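Local coordinates for protein tyrocidine synthase 2 (Brevibacillus parabrevis, PDB 6TA8) that belongs to the nonribosomal peptide synthetases and is represented here by its condensation-family domain, an alpha/beta fold, at residues 274-279 and 349-354; 280-285 and 383-388; 286-291 and 453-458; 300-305 and 327-332; 421-426 and 434-439. One frame throughout, in Å; residues are numbered along the deposited sequence.

Contact 1. Residues 274-279 and 349-354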
# COMPACT_ATOMS: atom_id res chain seq x y z
N HIS A 274 -8.14 23.94 7.92
CA HIS A 274 -7.67 23.69 6.55
C HIS A 274 -6.55 22.66 6.54
O HIS A 274 -5.43 22.90 6.11
CB HIS A 274 -7.26 24.99 5.86
CG HIS A 274 -8.26 25.47 4.85
ND1 HIS A 274 -8.42 24.87 3.62
CD2 HIS A 274 -9.16 26.48 4.90
CE1 HIS A 274 -9.37 25.49 2.95
NE2 HIS A 274 -9.84 26.47 3.70
N THR A 275 -6.90 21.47 7.04
CA THR A 275 -6.00 20.34 7.09
C THR A 275 -6.28 19.39 5.93
O THR A 275 -7.11 19.67 5.05
CB THR A 275 -6.14 19.60 8.42
OG1 THR A 275 -7.52 19.28 8.65
CG2 THR A 275 -5.63 20.46 9.57
N GLU A 276 -5.59 18.27 5.92
CA GLU A 276 -5.88 17.15 5.04
C GLU A 276 -6.16 15.92 5.89
O GLU A 276 -6.15 15.97 7.12
CB GLU A 276 -4.73 16.92 4.05
CG GLU A 276 -4.27 18.18 3.32
CD GLU A 276 -5.22 18.62 2.22
OE1 GLU A 276 -6.33 18.05 2.10
OE2 GLU A 276 -4.86 19.55 1.46
N MET A 277 -6.42 14.79 5.22
CA MET A 277 -6.80 13.58 5.94
C MET A 277 -5.67 13.10 6.85
O MET A 277 -5.92 12.70 7.99
CB MET A 277 -7.19 12.48 4.95
CG MET A 277 -7.52 11.17 5.62
SD MET A 277 -9.08 11.24 6.51
CE MET A 277 -10.21 11.62 5.18
N ASN A 278 -4.43 13.14 6.36
CA ASN A 278 -3.31 12.62 7.13
C ASN A 278 -3.03 13.43 8.39
O ASN A 278 -2.41 12.91 9.32
CB ASN A 278 -2.06 12.56 6.26
CG ASN A 278 -1.97 11.27 5.46
OD1 ASN A 278 -2.08 10.18 6.01
ND2 ASN A 278 -1.77 11.39 4.15
N ASP A 279 -3.46 14.70 8.44
CA ASP A 279 -3.21 15.52 9.62
C ASP A 279 -4.05 15.05 10.80
O ASP A 279 -3.54 14.89 11.91
CB ASP A 279 -3.48 16.99 9.30
CG ASP A 279 -2.47 17.58 8.35
OD1 ASP A 279 -1.31 17.10 8.33
OD2 ASP A 279 -2.82 18.53 7.61
N ASN A 349 3.90 19.97 11.42
CA ASN A 349 4.99 19.00 11.47
C ASN A 349 5.18 18.33 10.12
O ASN A 349 6.32 18.13 9.68
CB ASN A 349 4.70 17.96 12.56
CG ASN A 349 5.69 16.81 12.55
OD1 ASN A 349 6.87 16.99 12.26
ND2 ASN A 349 5.20 15.62 12.85
N LEU A 350 4.08 17.98 9.44
CA LEU A 350 4.18 17.30 8.16
C LEU A 350 4.49 18.27 7.02
O LEU A 350 5.09 17.87 6.02
CB LEU A 350 2.89 16.54 7.87
CG LEU A 350 2.59 15.39 8.84
CD1 LEU A 350 1.14 14.96 8.74
CD2 LEU A 350 3.52 14.21 8.59
N ARG A 351 4.09 19.54 7.15
CA ARG A 351 4.46 20.53 6.14
C ARG A 351 5.96 20.76 6.11
O ARG A 351 6.52 21.09 5.06
CB ARG A 351 3.72 21.84 6.40
CG ARG A 351 2.21 21.73 6.33
CD ARG A 351 1.72 21.48 4.92
NE ARG A 351 0.26 21.47 4.84
CZ ARG A 351 -0.47 20.36 4.72
NH1 ARG A 351 0.11 19.18 4.67
NH2 ARG A 351 -1.79 20.45 4.66
N ARG A 352 6.63 20.60 7.25
CA ARG A 352 8.09 20.70 7.30
C ARG A 352 8.77 19.59 6.49
O ARG A 352 9.92 19.76 6.09
CB ARG A 352 8.56 20.66 8.75
CG ARG A 352 10.01 21.10 8.96
CD ARG A 352 10.47 20.82 10.39
NE ARG A 352 9.79 21.66 11.37
CZ ARG A 352 8.97 21.20 12.31
NH1 ARG A 352 8.73 19.90 12.41
NH2 ARG A 352 8.40 22.05 13.16
N ILE A 353 8.08 18.49 6.25
CA ILE A 353 8.67 17.38 5.48
C ILE A 353 8.72 17.76 4.01
O ILE A 353 7.70 18.22 3.46
CB ILE A 353 7.86 16.10 5.69
CG1 ILE A 353 7.64 15.85 7.19
CG2 ILE A 353 8.55 14.91 5.04
CD1 ILE A 353 7.02 14.50 7.51
N PRO A 354 9.86 17.59 3.33
CA PRO A 354 9.93 17.97 1.91
C PRO A 354 9.46 16.88 0.96
O PRO A 354 9.90 15.73 1.04
CB PRO A 354 11.42 18.27 1.72
CG PRO A 354 12.10 17.36 2.70
CD PRO A 354 11.17 17.22 3.88

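Contact 2. Residues 280-285 and 383-388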
# COMPACT_ATOMS: atom_id res chain seq x y z
N LEU A 280 -5.35 14.83 10.57
CA LEU A 280 -6.25 14.46 11.66
C LEU A 280 -6.04 13.02 12.10
O LEU A 280 -6.16 12.70 13.29
CB LEU A 280 -7.70 14.69 11.24
CG LEU A 280 -8.02 16.10 10.72
CD1 LEU A 280 -9.48 16.19 10.30
CD2 LEU A 280 -7.70 17.15 11.77
N LEU A 281 -5.74 12.12 11.15
CA LEU A 281 -5.56 10.72 11.50
C LEU A 281 -4.29 10.49 12.30
O LEU A 281 -4.25 9.61 13.17
CB LEU A 281 -5.55 9.86 10.24
CG LEU A 281 -6.88 9.72 9.50
CD1 LEU A 281 -6.75 8.75 8.34
CD2 LEU A 281 -7.98 9.27 10.46
N LEU A 282 -3.23 11.26 12.03
CA LEU A 282 -1.99 11.10 12.78
C LEU A 282 -2.03 11.81 14.13
O LEU A 282 -1.35 11.39 15.06
CB LEU A 282 -0.81 11.62 11.95
CG LEU A 282 -0.39 10.74 10.77
CD1 LEU A 282 0.86 11.30 10.10
CD2 LEU A 282 -0.17 9.30 11.21
N THR A 283 -2.83 12.87 14.24
CA THR A 283 -2.97 13.55 15.53
C THR A 283 -3.69 12.65 16.54
O THR A 283 -3.22 12.48 17.67
CB THR A 283 -3.73 14.87 15.35
OG1 THR A 283 -3.03 15.70 14.41
CG2 THR A 283 -3.85 15.60 16.68
N ALA A 284 -4.82 12.07 16.14
CA ALA A 284 -5.52 11.13 17.00
C ALA A 284 -4.71 9.87 17.25
O ALA A 284 -4.92 9.20 18.27
CB ALA A 284 -6.87 10.76 16.40
N LEU A 285 -3.78 9.52 16.35
CA LEU A 285 -2.94 8.35 16.56
C LEU A 285 -1.90 8.61 17.65
O LEU A 285 -1.64 7.73 18.48
CB LEU A 285 -2.26 7.95 15.25
CG LEU A 285 -1.31 6.75 15.33
CD1 LEU A 285 -2.04 5.52 15.82
CD2 LEU A 285 -0.67 6.50 13.97
N ILE A 383 5.81 1.28 14.33
CA ILE A 383 4.43 1.38 13.86
C ILE A 383 4.45 1.86 12.42
O ILE A 383 5.20 2.78 12.08
CB ILE A 383 3.59 2.32 14.74
CG1 ILE A 383 3.73 1.96 16.22
CG2 ILE A 383 2.13 2.28 14.32
CD1 ILE A 383 2.99 2.90 17.14
N SER A 384 3.63 1.24 11.59
CA SER A 384 3.47 1.63 10.19
C SER A 384 2.05 2.13 9.97
O SER A 384 1.09 1.49 10.40
CB SER A 384 3.77 0.46 9.25
OG SER A 384 3.66 0.85 7.90
N PHE A 385 1.93 3.28 9.32
CA PHE A 385 0.64 3.87 8.99
C PHE A 385 0.52 4.05 7.49
O PHE A 385 1.50 4.36 6.81
CB PHE A 385 0.44 5.22 9.70
CG PHE A 385 -0.97 5.72 9.67
CD1 PHE A 385 -1.88 5.34 10.64
CD2 PHE A 385 -1.40 6.57 8.66
CE1 PHE A 385 -3.18 5.80 10.61
CE2 PHE A 385 -2.70 7.03 8.62
CZ PHE A 385 -3.59 6.65 9.60
N ASN A 386 -0.69 3.85 6.97
CA ASN A 386 -0.95 3.96 5.54
C ASN A 386 -2.43 4.27 5.34
O ASN A 386 -3.29 3.49 5.75
CB ASN A 386 -0.57 2.66 4.81
CG ASN A 386 -0.82 2.74 3.32
OD1 ASN A 386 -0.85 3.83 2.74
ND2 ASN A 386 -0.99 1.59 2.68
N TYR A 387 -2.71 5.40 4.71
CA TYR A 387 -4.07 5.80 4.37
C TYR A 387 -4.33 5.48 2.91
O TYR A 387 -3.65 6.01 2.02
CB TYR A 387 -4.30 7.29 4.64
CG TYR A 387 -5.67 7.77 4.23
CD1 TYR A 387 -6.81 7.32 4.89
CD2 TYR A 387 -5.82 8.67 3.18
CE1 TYR A 387 -8.06 7.76 4.51
CE2 TYR A 387 -7.08 9.11 2.80
CZ TYR A 387 -8.19 8.65 3.47
OH TYR A 387 -9.45 9.09 3.10
N LEU A 388 -5.31 4.61 2.65
CA LEU A 388 -5.57 4.12 1.31
C LEU A 388 -6.53 4.99 0.52
O LEU A 388 -6.60 4.86 -0.71
CB LEU A 388 -6.11 2.69 1.37
CG LEU A 388 -5.21 1.66 2.04
CD1 LEU A 388 -6.03 0.57 2.71
CD2 LEU A 388 -4.24 1.05 1.04

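Contact 3. Residues 286-291 and 453-458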
# COMPACT_ATOMS: atom_id res chain seq x y z
N GLY A 286 -1.30 9.80 17.65
CA GLY A 286 -0.32 10.12 18.67
C GLY A 286 -0.92 10.15 20.06
O GLY A 286 -0.32 9.65 21.02
N LEU A 287 -2.11 10.73 20.20
CA LEU A 287 -2.79 10.74 21.49
C LEU A 287 -3.22 9.34 21.91
O LEU A 287 -3.28 9.04 23.11
CB LEU A 287 -3.99 11.68 21.45
CG LEU A 287 -3.74 13.06 20.85
CD1 LEU A 287 -5.06 13.80 20.71
CD2 LEU A 287 -2.76 13.85 21.69
N ALA A 288 -3.54 8.48 20.94
CA ALA A 288 -3.93 7.11 21.26
C ALA A 288 -2.76 6.35 21.89
O ALA A 288 -2.92 5.69 22.92
CB ALA A 288 -4.43 6.40 20.01
N VAL A 289 -1.58 6.43 21.27
CA VAL A 289 -0.40 5.78 21.83
C VAL A 289 -0.05 6.36 23.19
O VAL A 289 0.47 5.66 24.06
CB VAL A 289 0.78 5.89 20.84
CG1 VAL A 289 2.01 5.16 21.37
CG2 VAL A 289 0.38 5.34 19.48
N LYS A 290 -0.33 7.65 23.40
CA LYS A 290 -0.05 8.27 24.69
C LYS A 290 -0.94 7.69 25.78
O LYS A 290 -0.47 7.35 26.87
CB LYS A 290 -0.23 9.79 24.59
CG LYS A 290 -0.03 10.52 25.91
CD LYS A 290 -0.21 12.02 25.75
CE LYS A 290 -0.08 12.74 27.08
NZ LYS A 290 1.25 12.51 27.70
N ASP A 291 -2.24 7.58 25.51
CA ASP A 291 -3.16 6.99 26.48
C ASP A 291 -3.00 5.49 26.61
O ASP A 291 -3.53 4.90 27.56
CB ASP A 291 -4.60 7.32 26.11
CG ASP A 291 -5.04 8.69 26.61
OD1 ASP A 291 -4.93 8.93 27.83
OD2 ASP A 291 -5.48 9.51 25.79
N ASP A 453 -9.73 1.43 20.85
CA ASP A 453 -10.78 2.22 21.49
C ASP A 453 -10.27 3.60 21.90
O ASP A 453 -11.05 4.56 21.92
CB ASP A 453 -11.35 1.47 22.69
CG ASP A 453 -12.04 0.18 22.30
OD1 ASP A 453 -12.17 -0.09 21.09
OD2 ASP A 453 -12.47 -0.57 23.21
N SER A 454 -8.99 3.70 22.23
CA SER A 454 -8.40 5.01 22.51
C SER A 454 -8.20 5.81 21.23
O SER A 454 -8.22 7.05 21.26
CB SER A 454 -7.08 4.85 23.25
OG SER A 454 -7.26 4.19 24.50
N TYR A 455 -8.00 5.13 20.10
CA TYR A 455 -7.88 5.82 18.82
C TYR A 455 -9.22 6.35 18.35
O TYR A 455 -9.27 7.38 17.66
CB TYR A 455 -7.27 4.88 17.78
CG TYR A 455 -6.92 5.53 16.47
CD1 TYR A 455 -6.37 6.81 16.43
CD2 TYR A 455 -7.13 4.87 15.26
CE1 TYR A 455 -6.05 7.41 15.22
CE2 TYR A 455 -6.81 5.47 14.06
CZ TYR A 455 -6.27 6.73 14.04
OH TYR A 455 -5.95 7.33 12.85
N ARG A 456 -10.31 5.68 18.71
CA ARG A 456 -11.64 6.14 18.31
C ARG A 456 -12.11 7.30 19.18
O ARG A 456 -12.71 8.26 18.67
CB ARG A 456 -12.64 4.99 18.36
CG ARG A 456 -14.09 5.43 18.35
CD ARG A 456 -15.01 4.29 17.93
NE ARG A 456 -14.73 3.07 18.67
CZ ARG A 456 -15.30 1.89 18.41
NH1 ARG A 456 -16.18 1.79 17.42
NH2 ARG A 456 -14.98 0.83 19.13
N LYS A 457 -11.84 7.25 20.48
CA LYS A 457 -12.26 8.32 21.38
C LYS A 457 -11.56 9.64 21.10
O LYS A 457 -12.00 10.67 21.61
CB LYS A 457 -12.02 7.91 22.84
CG LYS A 457 -10.58 8.02 23.31
CD LYS A 457 -10.52 8.35 24.79
CE LYS A 457 -9.11 8.20 25.34
NZ LYS A 457 -8.70 6.76 25.45
N HIS A 458 -10.49 9.62 20.31
CA HIS A 458 -9.83 10.85 19.87
C HIS A 458 -10.26 11.28 18.47
O HIS A 458 -10.27 12.49 18.19
CB HIS A 458 -8.31 10.68 19.90
CG HIS A 458 -7.74 10.65 21.28
ND1 HIS A 458 -7.38 9.48 21.91
CD2 HIS A 458 -7.47 11.65 22.16
CE1 HIS A 458 -6.91 9.76 23.12
NE2 HIS A 458 -6.95 11.06 23.29

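Contact 4. Residues 300-305 and 327-332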
# COMPACT_ATOMS: atom_id res chain seq x y z
N ILE A 300 6.65 6.95 13.66
CA ILE A 300 5.75 6.19 12.80
C ILE A 300 6.38 6.06 11.42
O ILE A 300 7.03 6.99 10.93
CB ILE A 300 4.37 6.87 12.71
CG1 ILE A 300 3.85 7.21 14.10
CG2 ILE A 300 3.38 5.98 11.97
CD1 ILE A 300 3.46 6.00 14.93
N ASN A 301 6.20 4.89 10.81
CA ASN A 301 6.65 4.64 9.44
C ASN A 301 5.48 4.91 8.51
O ASN A 301 4.70 4.01 8.17
CB ASN A 301 7.18 3.22 9.29
CG ASN A 301 7.82 2.97 7.94
OD1 ASN A 301 7.15 2.99 6.91
ND2 ASN A 301 9.13 2.73 7.93
N LEU A 302 5.34 6.16 8.08
CA LEU A 302 4.23 6.56 7.23
C LEU A 302 4.56 6.31 5.77
O LEU A 302 5.69 6.52 5.33
CB LEU A 302 3.88 8.03 7.46
CG LEU A 302 2.69 8.58 6.67
CD1 LEU A 302 1.38 8.21 7.34
CD2 LEU A 302 2.79 10.09 6.54
N GLU A 303 3.56 5.84 5.02
CA GLU A 303 3.73 5.51 3.61
C GLU A 303 2.98 6.52 2.75
O GLU A 303 1.84 6.87 3.04
CB GLU A 303 3.23 4.10 3.32
CG GLU A 303 3.91 3.01 4.14
CD GLU A 303 3.48 1.61 3.74
OE1 GLU A 303 2.46 1.48 3.03
OE2 GLU A 303 4.16 0.65 4.14
N GLY A 304 3.64 6.98 1.68
CA GLY A 304 3.05 7.90 0.74
C GLY A 304 2.97 7.29 -0.65
O GLY A 304 3.55 6.23 -0.93
N HIS A 305 2.24 7.98 -1.53
CA HIS A 305 2.05 7.48 -2.89
C HIS A 305 3.37 7.39 -3.64
O HIS A 305 3.55 6.50 -4.48
CB HIS A 305 1.06 8.36 -3.65
CG HIS A 305 -0.35 8.23 -3.17
ND1 HIS A 305 -1.41 8.84 -3.81
CD2 HIS A 305 -0.88 7.57 -2.12
CE1 HIS A 305 -2.53 8.56 -3.17
NE2 HIS A 305 -2.24 7.79 -2.14
N TYR A 327 8.92 6.78 5.04
CA TYR A 327 9.73 7.78 5.73
C TYR A 327 9.23 7.93 7.15
O TYR A 327 8.01 7.91 7.37
CB TYR A 327 9.68 9.14 5.00
CG TYR A 327 8.29 9.69 4.79
CD1 TYR A 327 7.49 9.23 3.75
CD2 TYR A 327 7.78 10.69 5.61
CE1 TYR A 327 6.22 9.73 3.55
CE2 TYR A 327 6.51 11.20 5.41
CZ TYR A 327 5.74 10.72 4.38
OH TYR A 327 4.48 11.22 4.17
N PRO A 328 10.12 8.08 8.13
CA PRO A 328 9.67 8.19 9.52
C PRO A 328 9.12 9.58 9.84
O PRO A 328 9.63 10.60 9.38
CB PRO A 328 10.95 7.91 10.32
CG PRO A 328 12.05 8.36 9.42
CD PRO A 328 11.59 8.08 8.01
N VAL A 329 8.06 9.59 10.65
CA VAL A 329 7.43 10.81 11.13
C VAL A 329 7.47 10.78 12.66
O VAL A 329 7.13 9.76 13.27
CB VAL A 329 5.99 10.96 10.62
CG1 VAL A 329 5.30 12.16 11.26
CG2 VAL A 329 5.98 11.09 9.10
N VAL A 330 7.88 11.89 13.26
CA VAL A 330 8.05 11.99 14.71
C VAL A 330 6.88 12.77 15.27
O VAL A 330 6.77 13.99 15.08
CB VAL A 330 9.39 12.64 15.07
CG1 VAL A 330 9.53 12.77 16.58
CG2 VAL A 330 10.53 11.83 14.49
N LEU A 331 5.99 12.08 15.99
CA LEU A 331 4.85 12.71 16.63
C LEU A 331 5.24 13.18 18.03
O LEU A 331 6.04 12.55 18.72
CB LEU A 331 3.67 11.75 16.71
CG LEU A 331 3.21 11.14 15.38
CD1 LEU A 331 2.08 10.15 15.61
CD2 LEU A 331 2.78 12.24 14.42
N ASP A 332 4.65 14.30 18.45
CA ASP A 332 4.95 14.92 19.73
C ASP A 332 3.68 14.99 20.56
O ASP A 332 2.70 15.63 20.15
CB ASP A 332 5.55 16.32 19.54
CG ASP A 332 6.37 16.77 20.74
OD1 ASP A 332 6.59 15.95 21.66
OD2 ASP A 332 6.79 17.94 20.75
O HOH W 1 1.92 10.18 3.36

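Contact 5. Residues 421-426 and 434-439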
# COMPACT_ATOMS: atom_id res chain seq x y z
N LEU A 421 3.39 -3.04 14.61
CA LEU A 421 1.98 -2.73 14.42
C LEU A 421 1.79 -2.12 13.04
O LEU A 421 2.46 -1.15 12.69
CB LEU A 421 1.47 -1.77 15.50
CG LEU A 421 1.39 -2.27 16.94
CD1 LEU A 421 1.00 -1.14 17.87
CD2 LEU A 421 0.42 -3.44 17.06
N ASP A 422 0.87 -2.69 12.27
CA ASP A 422 0.49 -2.14 10.97
C ASP A 422 -0.91 -1.54 11.08
O ASP A 422 -1.88 -2.26 11.33
CB ASP A 422 0.52 -3.22 9.88
CG ASP A 422 -0.03 -2.72 8.56
OD1 ASP A 422 -0.38 -3.56 7.70
OD2 ASP A 422 -0.11 -1.49 8.37
N ILE A 423 -1.00 -0.23 10.90
CA ILE A 423 -2.25 0.50 11.03
C ILE A 423 -2.63 1.03 9.66
O ILE A 423 -1.93 1.89 9.10
CB ILE A 423 -2.14 1.64 12.06
CG1 ILE A 423 -1.75 1.07 13.43
CG2 ILE A 423 -3.45 2.40 12.15
CD1 ILE A 423 -1.60 2.12 14.50
N SER A 424 -3.73 0.53 9.11
CA SER A 424 -4.23 0.96 7.82
C SER A 424 -5.49 1.80 8.01
O SER A 424 -6.16 1.74 9.05
CB SER A 424 -4.53 -0.24 6.91
OG SER A 424 -3.34 -0.93 6.58
N ALA A 425 -5.82 2.58 6.98
CA ALA A 425 -6.97 3.47 7.03
C ALA A 425 -7.57 3.57 5.63
O ALA A 425 -6.88 3.96 4.69
CB ALA A 425 -6.58 4.85 7.55
N MET A 426 -8.85 3.22 5.51
CA MET A 426 -9.54 3.28 4.23
C MET A 426 -10.99 3.64 4.48
O MET A 426 -11.54 3.38 5.55
CB MET A 426 -9.43 1.96 3.46
CG MET A 426 -10.17 0.80 4.11
SD MET A 426 -10.05 -0.73 3.16
CE MET A 426 -10.74 -0.22 1.59
N ILE A 434 -10.66 1.63 10.25
CA ILE A 434 -9.27 1.48 10.65
C ILE A 434 -9.02 0.03 11.01
O ILE A 434 -9.88 -0.63 11.62
CB ILE A 434 -8.93 2.41 11.83
CG1 ILE A 434 -9.48 3.82 11.58
CG2 ILE A 434 -7.43 2.44 12.08
CD1 ILE A 434 -8.81 4.54 10.43
N SER A 435 -7.84 -0.48 10.65
CA SER A 435 -7.45 -1.85 10.94
C SER A 435 -6.03 -1.85 11.50
O SER A 435 -5.15 -1.20 10.95
CB SER A 435 -7.53 -2.73 9.69
OG SER A 435 -8.83 -2.68 9.13
N VAL A 436 -5.83 -2.59 12.59
CA VAL A 436 -4.53 -2.69 13.25
C VAL A 436 -4.07 -4.13 13.18
O VAL A 436 -4.75 -5.03 13.69
CB VAL A 436 -4.59 -2.21 14.71
CG1 VAL A 436 -3.21 -2.21 15.33
CG2 VAL A 436 -5.21 -0.82 14.78
N GLY A 437 -2.92 -4.36 12.54
CA GLY A 437 -2.35 -5.69 12.42
C GLY A 437 -1.28 -5.91 13.48
O GLY A 437 -0.40 -5.08 13.67
N TYR A 438 -1.38 -7.05 14.16
CA TYR A 438 -0.46 -7.40 15.23
C TYR A 438 -0.21 -8.90 15.22
O TYR A 438 -0.89 -9.66 14.52
CB TYR A 438 -1.01 -6.96 16.60
CG TYR A 438 -2.24 -7.72 17.03
CD1 TYR A 438 -3.50 -7.36 16.57
CD2 TYR A 438 -2.15 -8.81 17.90
CE1 TYR A 438 -4.63 -8.05 16.97
CE2 TYR A 438 -3.27 -9.51 18.30
CZ TYR A 438 -4.51 -9.12 17.83
OH TYR A 438 -5.64 -9.82 18.22
N SER A 439 0.77 -9.33 16.00
CA SER A 439 1.07 -10.74 16.19
C SER A 439 0.54 -11.19 17.54
O SER A 439 0.75 -10.50 18.55
CB SER A 439 2.58 -11.01 16.09
OG SER A 439 2.87 -12.36 16.37

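Contact 1. Residues 274-279 and 349-354
Asp279 and Arg351 are brought within reach of each other by their torsions. Asp279 holds CG beside its own backbone N, opposite the carbonyl carbon (chi1 -69°), and Arg351 bends at chi2 (-69°) and then extends, through an anti chi3, toward Asp279. The setting is the capped start of helix 277-293 in the condensation domain, where the last turn of helix 339-351 comes alongside. Glu276 is at the N-cap position, and its backbone N donates to Asp279 OD2, three residues on, at 3.3 Å with an N-H...O angle of 161°. The donor lies above the carboxylate plane rather than within it.

The same oxygen, OD2, also faces Arg351 NH2 at 3.7 Å, a long salt bridge. Because OD2 stands well out of the guanidinium plane, no N-H is aimed at it and the attraction is purely one of charge. Glu276 adds a weaker pull: its OE2 is 4.5 Å from Arg351 NH2, again out of plane, while its CG touches that nitrogen at the guanidinium edge, 3.6 Å away. Two acidic groups thus flank one arginine terminus, and their field would probably help keep it in place on an otherwise exposed surface.

Leu350 meets the other carboxylate oxygen. Asp279 and Leu350 run alongside one another in opposite senses, and Leu350 also packs on Val329 of the neighbouring strand. Its methyl CD1 lies 4.1 Å from the carbonyl oxygen of Asn278 and presses on Asp279 OD1 at 3.3 Å.

Contact 2. Residues 280-285 and 383-388
Phe385 reaches from its strand into a group of three leucines on helix 280-285. CB points toward the helix, and CG is carried opposite the backbone N (chi1 -167°), which stands the ring up against the helix surface. At the base of the ring, CG is 4.0 Å from Leu282 CD2. That methyl lies over one face: it is 4.1 Å from the ring centroid and 17° off the normal, a CH-pi contact displaced toward the rim. One step out, Phe385 CD1 meets Leu285 CD2 at 3.7 Å, the leucine running past in the opposite direction. At the far end, CZ touches Leu281 CB at 3.8 Å, while Leu281 CD1 sits in the ring plane at the edge.

Leu281 then bridges to the next inward-facing residue, its CD1 lying 3.7 Å from Tyr387 CD1. Leu302 and Ile423, on the strands flanking this one, extend the same apolar layer.

The segment axes approach to 10.6 Å, the usual spacing of a helix layered on a sheet, and their directions differ by 149°. This is the helix-on-sheet packing of a chloramphenicol acetyltransferase-like lobe, the building unit of condensation domains.

Contact 3. Residues 286-291 and 453-458
His458 presents its imidazole to helix 286-291 with Leu287 on one face and Asp291 at the edge. Leu287 CB is 3.6 Å from the ring centroid and 16° off the normal, a CH-pi contact offset toward the NE2-CD2 side. Asp291 OD2 lies in the ring plane, 3.0 Å from His458 CE1, and its carboxylate is nearly coplanar with the ring. Although His458 NE2 is only 3.3 Å from the same oxygen, the angle is poor and this is not a hydrogen bond. What fixes the ring's rotation is a bond within its own helix: ND1 donates to Ser454 O, one turn earlier, at 2.7 Å and an N-H...O angle of 155°. The nearby carboxylate would probably stabilise positive charge on the imidazole. Lys457 NZ, 4.2 Å from Asp291 OD2, adds a longer-range opposite charge that may contribute.

The setting is a pair of helices, 277-293 and 445-466, that cross steeply and roughly opposed in direction, with 133° between the segment directions. Ala288 marks the nearest point of the two backbones: its CA is 4.8 Å from that of Tyr455. The small side chain permits this approach, its CB lying 3.7 Å from Tyr455 CA. The Tyr455 ring runs back along helix 277-293, packing on Ala284 and Leu285, and its OH is hydrogen-bonded to Leu281 O, about two turns before Ala288.

Contact 4. Residues 300-305 and 327-332
Leu302 and Tyr327 run in company from the same face of the sheet, and one leucine methyl, CD2, lies against the hydroxyl end of the tyrosine ring. Tyr327 CG stands between its backbone N and carbonyl carbon (chi1 55°), a crowded position that folds the ring back over the partner strand. Leu302 O then sits over one ring face, and Leu302 CD2 presses close to Tyr327 OH at 3.1 Å. Beside the ring, Gly304 brings only backbone, its N lying 4.2 Å from Tyr327 CE1. Along the same face of the sheet, Leu302 CB rests against Val329 CG2 at 4.1 Å. Ile300 CG1 fills in beside Leu331 CD1 at 3.7 Å, the two side chains meeting at a slant.

The backbones form an antiparallel pair at one border of a six-stranded mixed sheet, strand 325-332 being outermost, and the 126° between segment directions shows strong twist. The hydrogen-bonded pair Ile300-Val329 is tight: Ile300 N to Val329 O is 2.9 Å, Val329 N to Ile300 O 2.8 Å, both donors in the carbonyl plane. At Leu302-Tyr327 the two bonds lengthen, and Leu302 N reaches Tyr327 O at an N-H...O angle of only 137°. Pro328, which has no N-H, falls at the non-hydrogen-bonded position opposite Asn301, so the ladder loses no bond to it; its CA makes a C-H...O contact with Ile300 O.

On the face of Tyr327 and Val329, Ile300 and Leu302 also touch Phe385. A water hydrogen-bonds to Tyr327 OH at 2.9 Å and donates a weak bond to Glu303 O.

Contact 5. Residues 421-426 and 434-439
Asp422 and Gly437 form one of two hydrogen-bonded pairs that join these strands; Ser424 and Ser435 form the other. All four N-H groups point nearly straight at their acceptors, with angles of at least 165°, yet the carbonyls are met differently. Asp422 N reaches Gly437 O at 3.0 Å in the carbonyl plane, on a lone pair. Gly437 N to Asp422 O is shorter, 2.6 Å, its donor tilted from the carbonyl plane. Ser424 N approaches Ser435 O at 2.9 Å, nearly along the C=O axis. The return bond, Ser435 N to Ser424 O at 3.2 Å, has its donor 37° above the carbonyl plane.

Between these pairs the carbonyls also take C-H donors: Ile423 CA faces Ser435 O, and Val436 CA lies 3.3 Å from Asp422 O. The regular ladder is that of a beta hairpin, strands 421-428 and 431-439, set inside the six-stranded sheet with its segment directions 165° apart.

Apolar contacts gather on the face of Ile423, Ala425, Ile434 and Val436. Ile423 and Val436 run side by side, CG1 to CG1 at 4.1 Å, while Ile434 spans two neighbours: its CG2 meets Ile423 CG2 at 4.0 Å, and its CD1 covers Ala425 CB at 3.7 Å. Ile434 is in turn packed on by Tyr455 of the following helix.

Polar groups occupy the reverse face, with Asp422 beside Gly437 and Ser424 beside Ser435. Ser435 OG is hydrogen-bonded to Ser254 OG on the next strand.

In the fold
Helix 277-293 carries one segment each of contacts 1, 2 and 3, taken in order from start to end; contacts 1 and 3 have centres about 19 Å apart, with contact 2 between them. Contacts 2, 4 and 5 meet in the six-stranded sheet: strand 383-390 lies between 297-304 and 421-428, and contact 2 is centred about 8 Å from the centre of contact 4 and about 10 Å from that of contact 5. Along the chain, contact 4 is nested inside the loops closed by contacts 1, 2 and 3, and contact 5 inside that of contact 3. One helix, flanked by helices 339-351 and 445-466, thus packs on a sheet built from strands far apart in sequence.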